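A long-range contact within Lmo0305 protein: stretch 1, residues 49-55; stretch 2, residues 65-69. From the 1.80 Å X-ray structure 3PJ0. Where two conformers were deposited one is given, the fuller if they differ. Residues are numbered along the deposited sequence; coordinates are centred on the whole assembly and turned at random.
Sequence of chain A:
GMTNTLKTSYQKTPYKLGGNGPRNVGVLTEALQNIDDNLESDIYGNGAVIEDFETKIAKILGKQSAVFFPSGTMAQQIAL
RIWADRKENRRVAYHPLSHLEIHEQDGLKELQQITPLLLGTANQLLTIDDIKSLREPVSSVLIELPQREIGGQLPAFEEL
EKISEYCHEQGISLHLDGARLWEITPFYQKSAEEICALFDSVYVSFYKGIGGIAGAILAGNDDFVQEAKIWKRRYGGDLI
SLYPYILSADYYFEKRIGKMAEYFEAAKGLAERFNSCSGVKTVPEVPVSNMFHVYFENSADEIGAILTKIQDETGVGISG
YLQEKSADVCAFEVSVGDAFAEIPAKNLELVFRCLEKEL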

ATOM      1  N   VAL A  49      -9.923  10.492   9.963  1.00 12.16           N
ATOM      2  CA  VAL A  49     -10.434   9.366   9.178  1.00 12.01           C
ATOM      3  C   VAL A  49      -9.694   8.056   9.508  1.00 11.25           C
ATOM      4  O   VAL A  49     -10.347   7.036   9.674  1.00 10.48           O
ATOM      5  CB  VAL A  49     -10.518   9.621   7.641  1.00 11.79           C
ATOM      6  CG1 VAL A  49      -9.172   9.931   7.038  1.00 14.35           C
ATOM      7  CG2 VAL A  49     -11.116   8.391   6.935  1.00 14.34           C
ATOM      8  N   ILE A  50      -8.366   8.107   9.655  1.00 10.41           N
ATOM      9  CA  ILE A  50      -7.598   6.914   9.988  1.00 11.08           C
ATOM     10  C   ILE A  50      -7.608   6.627  11.492  1.00 11.73           C
ATOM     11  O   ILE A  50      -7.808   5.484  11.914  1.00 12.24           O
ATOM     12  CB  ILE A  50      -6.140   6.966   9.423  0.58 10.66           C
ATOM     13  CG1 ILE A  50      -5.444   5.604   9.627  0.58 11.48           C
ATOM     14  CG2 ILE A  50      -5.331   8.117  10.045  0.58 11.45           C
ATOM     15  CD1 ILE A  50      -4.044   5.523   9.019  0.58 10.52           C
ATOM     16  N   GLU A  51      -7.421   7.652  12.309  1.00 12.85           N
ATOM     17  CA  GLU A  51      -7.375   7.467  13.768  1.00 13.25           C
ATOM     18  C   GLU A  51      -8.673   6.932  14.343  1.00 12.98           C
ATOM     19  O   GLU A  51      -8.642   6.059  15.224  1.00 12.44           O
ATOM     20  CB  GLU A  51      -7.006   8.772  14.472  1.00 13.92           C
ATOM     21  CG  GLU A  51      -5.631   9.250  14.115  1.00 17.05           C
ATOM     22  CD  GLU A  51      -5.223  10.493  14.874  1.00 22.44           C
ATOM     23  OE1 GLU A  51      -5.665  10.613  16.050  1.00 25.86           O
ATOM     24  OE2 GLU A  51      -4.443  11.304  14.304  1.00 19.26           O
ATOM     25  N   ASP A  52      -9.811   7.439  13.864  1.00 12.95           N
ATOM     26  CA  ASP A  52     -11.096   6.950  14.328  1.00 13.94           C
ATOM     27  C   ASP A  52     -11.299   5.474  13.961  1.00 13.41           C
ATOM     28  O   ASP A  52     -11.845   4.725  14.757  1.00 12.78           O
ATOM     29  CB  ASP A  52     -12.250   7.780  13.789  1.00 14.84           C
ATOM     30  CG  ASP A  52     -12.230   9.230  14.306  1.00 16.38           C
ATOM     31  OD1 ASP A  52     -11.371   9.583  15.112  1.00 19.92           O
ATOM     32  OD2 ASP A  52     -13.047  10.020  13.835  1.00 20.91           O
ATOM     33  N   PHE A  53     -10.871   5.064  12.760  1.00 12.06           N
ATOM     34  CA  PHE A  53     -11.057   3.671  12.354  1.00 11.68           C
ATOM     35  C   PHE A  53     -10.158   2.760  13.176  1.00 10.61           C
ATOM     36  O   PHE A  53     -10.583   1.690  13.626  1.00 10.22           O
ATOM     37  CB  PHE A  53     -10.797   3.467  10.865  1.00 11.31           C
ATOM     38  CG  PHE A  53     -11.139   2.086  10.380  1.00 11.94           C
ATOM     39  CD1 PHE A  53     -12.456   1.667  10.337  1.00 11.41           C
ATOM     40  CD2 PHE A  53     -10.140   1.210   9.977  1.00 12.71           C
ATOM     41  CE1 PHE A  53     -12.767   0.357   9.910  1.00 12.77           C
ATOM     42  CE2 PHE A  53     -10.438  -0.061   9.542  1.00 11.88           C
ATOM     43  CZ  PHE A  53     -11.763  -0.486   9.494  1.00 10.95           C
ATOM     44  N   GLU A  54      -8.916   3.168  13.374  1.00 11.13           N
ATOM     45  CA  GLU A  54      -8.002   2.389  14.231  1.00 11.10           C
ATOM     46  C   GLU A  54      -8.581   2.220  15.647  1.00 11.04           C
ATOM     47  O   GLU A  54      -8.642   1.115  16.184  1.00 10.68           O
ATOM     48  CB  GLU A  54      -6.634   3.072  14.298  1.00 11.29           C
ATOM     49  CG  GLU A  54      -5.879   3.034  12.934  1.00 11.73           C
ATOM     50  CD  GLU A  54      -4.624   3.849  12.894  1.00 12.15           C
ATOM     51  OE1 GLU A  54      -4.504   4.807  13.712  1.00 12.37           O
ATOM     52  OE2 GLU A  54      -3.761   3.582  12.010  1.00 11.73           O
ATOM     53  N   THR A  55      -9.046   3.319  16.227  1.00 11.49           N
ATOM     54  CA  THR A  55      -9.624   3.280  17.614  1.00 11.85           C
ATOM     55  C   THR A  55     -10.837   2.345  17.695  1.00 11.42           C
ATOM     56  O   THR A  55     -10.966   1.555  18.620  1.00 11.22           O
ATOM     57  CB  THR A  55      -9.952   4.692  18.103  1.00 11.82           C
ATOM     58  OG1 THR A  55      -8.752   5.467  18.032  1.00 13.91           O
ATOM     59  CG2 THR A  55     -10.438   4.685  19.576  1.00 15.82           C
ATOM     60  N   SER A  65      -4.410  -0.434  21.143  0.50 11.59           N
ATOM     61  CA  SER A  65      -4.387   0.372  19.943  0.50 11.33           C
ATOM     62  C   SER A  65      -4.171  -0.491  18.717  0.50 11.40           C
ATOM     63  O   SER A  65      -3.939  -1.706  18.806  0.50 10.43           O
ATOM     64  CB  SER A  65      -3.360   1.516  20.039  0.50 11.83           C
ATOM     65  OG  SER A  65      -2.027   1.059  20.145  0.50 11.87           O
ATOM     66  N   ALA A  66      -4.249   0.161  17.568  1.00 11.05           N
ATOM     67  CA  ALA A  66      -4.190  -0.517  16.275  1.00 11.25           C
ATOM     68  C   ALA A  66      -3.616   0.416  15.246  1.00 11.57           C
ATOM     69  O   ALA A  66      -3.588   1.642  15.444  1.00 11.35           O
ATOM     70  CB  ALA A  66      -5.595  -0.969  15.828  1.00 11.07           C
ATOM     71  N   VAL A  67      -3.157  -0.182  14.146  1.00 11.72           N
ATOM     72  CA  VAL A  67      -2.614   0.565  13.037  1.00 11.55           C
ATOM     73  C   VAL A  67      -3.196  -0.003  11.752  1.00 11.04           C
ATOM     74  O   VAL A  67      -3.216  -1.230  11.523  1.00  9.79           O
ATOM     75  CB  VAL A  67      -1.051   0.566  13.006  1.00 12.36           C
ATOM     76  CG1 VAL A  67      -0.514  -0.796  13.235  1.00 12.88           C
ATOM     77  CG2 VAL A  67      -0.515   1.191  11.684  1.00 12.55           C
ATOM     78  N   PHE A  68      -3.677   0.901  10.913  1.00 10.82           N
ATOM     79  CA  PHE A  68      -4.204   0.504   9.628  1.00 10.25           C
ATOM     80  C   PHE A  68      -3.067   0.323   8.614  1.00 11.20           C
ATOM     81  O   PHE A  68      -2.278   1.254   8.355  1.00 10.75           O
ATOM     82  CB  PHE A  68      -5.256   1.503   9.114  1.00 11.10           C
ATOM     83  CG  PHE A  68      -5.953   1.029   7.867  1.00 11.49           C
ATOM     84  CD1 PHE A  68      -7.082   0.251   7.961  1.00 13.83           C
ATOM     85  CD2 PHE A  68      -5.447   1.333   6.601  1.00 11.47           C
ATOM     86  CE1 PHE A  68      -7.739  -0.208   6.819  1.00 11.43           C
ATOM     87  CE2 PHE A  68      -6.072   0.871   5.454  1.00 12.27           C
ATOM     88  CZ  PHE A  68      -7.223   0.084   5.559  1.00 10.58           C
ATOM     89  N   PHE A  69      -3.014  -0.869   8.016  1.00 10.77           N
ATOM     90  CA  PHE A  69      -2.007  -1.242   7.024  1.00 10.29           C
ATOM     91  C   PHE A  69      -2.568  -1.493   5.621  1.00 10.13           C
ATOM     92  O   PHE A  69      -3.659  -2.003   5.494  1.00 10.69           O
ATOM     93  CB  PHE A  69      -1.341  -2.556   7.456  1.00 10.49           C
ATOM     94  CG  PHE A  69      -0.137  -2.389   8.373  1.00 10.95           C
ATOM     95  CD1 PHE A  69       1.124  -2.130   7.841  1.00  9.45           C
ATOM     96  CD2 PHE A  69      -0.259  -2.528   9.757  1.00 10.13           C
ATOM     97  CE1 PHE A  69       2.235  -1.990   8.677  1.00 11.00           C
ATOM     98  CE2 PHE A  69       0.896  -2.429  10.607  1.00 11.25           C
ATOM     99  CZ  PHE A  69       2.113  -2.141  10.059  1.00 10.71           C
TER

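Residues 49-55 form part of a longer helix, and residues 65-69 form a strand that lies across it. The axes approach to 7.5 Å, and their N-to-C directions differ by 128°, so the two elements run obliquely, closer to antiparallel than to parallel. Because the axes cross at this angle, the backbones come close in one region rather than along their whole length: the CA of Glu54 and the CA of Ala66 lie 5.2 Å apart. Within the helix the expected i to i-4 pattern holds, with Glu54 N bonded to Ile50 O at 3.0 Å and Thr55 N to Glu51 O at 2.9 Å. The strand is extended throughout.

The helix meets the strand through Ile50, Phe53 and Glu54, a spacing of three and four that brings side chains back to the same face after about one turn. Val49, Glu51, Asp52 and Thr55 make no contact with the strand. Thr55 instead turns its hydroxyl to its own helix, where OG1 donates to Glu51 O at 2.9 Å.

The polar centre of the contact is Glu54, whose CA-to-CB bond points toward the strand. Its chi1 is m and its chi2 t, so the chain reaches out in an extended form and delivers a carboxylate oxygen to the strand backbone. Phe68 N donates to Glu54 OE2 at 2.9 Å, with an N-H...acceptor angle of 168°, close to linear. This is the one hydrogen bond between the stretches, and it gives a buried carboxylate a main-chain partner. Glu54 OE2 also lies 3.4 Å from Val67 CA, while Glu54 CD comes within 3.5 Å of Ala66 O, so the acid packs along three successive strand residues. At Ala66 the small side chain accompanies the close approach of the backbones: its CB is 4.4 Å from Glu54 CB.

Phe68 joins this polar contact to an apolar one. Its amide serves Glu54, while its side chain, with chi1 t and CA-to-CB directed toward the helix, meets Phe53 and Ile50. Phe53 CE2 approaches Phe68 CD1 to 3.7 Å. That Phe68 atom lies at the edge of the Phe53 ring, near its plane, but the pair as a whole is oblique: the centroids are 5.8 Å apart and the planes meet at 69°. The CA-to-CB bond of Ile50 points sideways to the strand, yet the end of the side chain comes nearer, and its CG1 lies 4.1 Å from Phe68 CB.

Alternation appears over the last three residues of the strand: the CA-to-CB bond of Phe68 points toward the helix and those of Val67 and Phe69 away, although Val67 CB still touches the helix. Phe69 makes no contact. The whole contact buries 272 Å², summed over both sides. Its rule is economical: one acid binds a strand amide, and the residue that owns the amide turns its ring into the adjoining apolar packing.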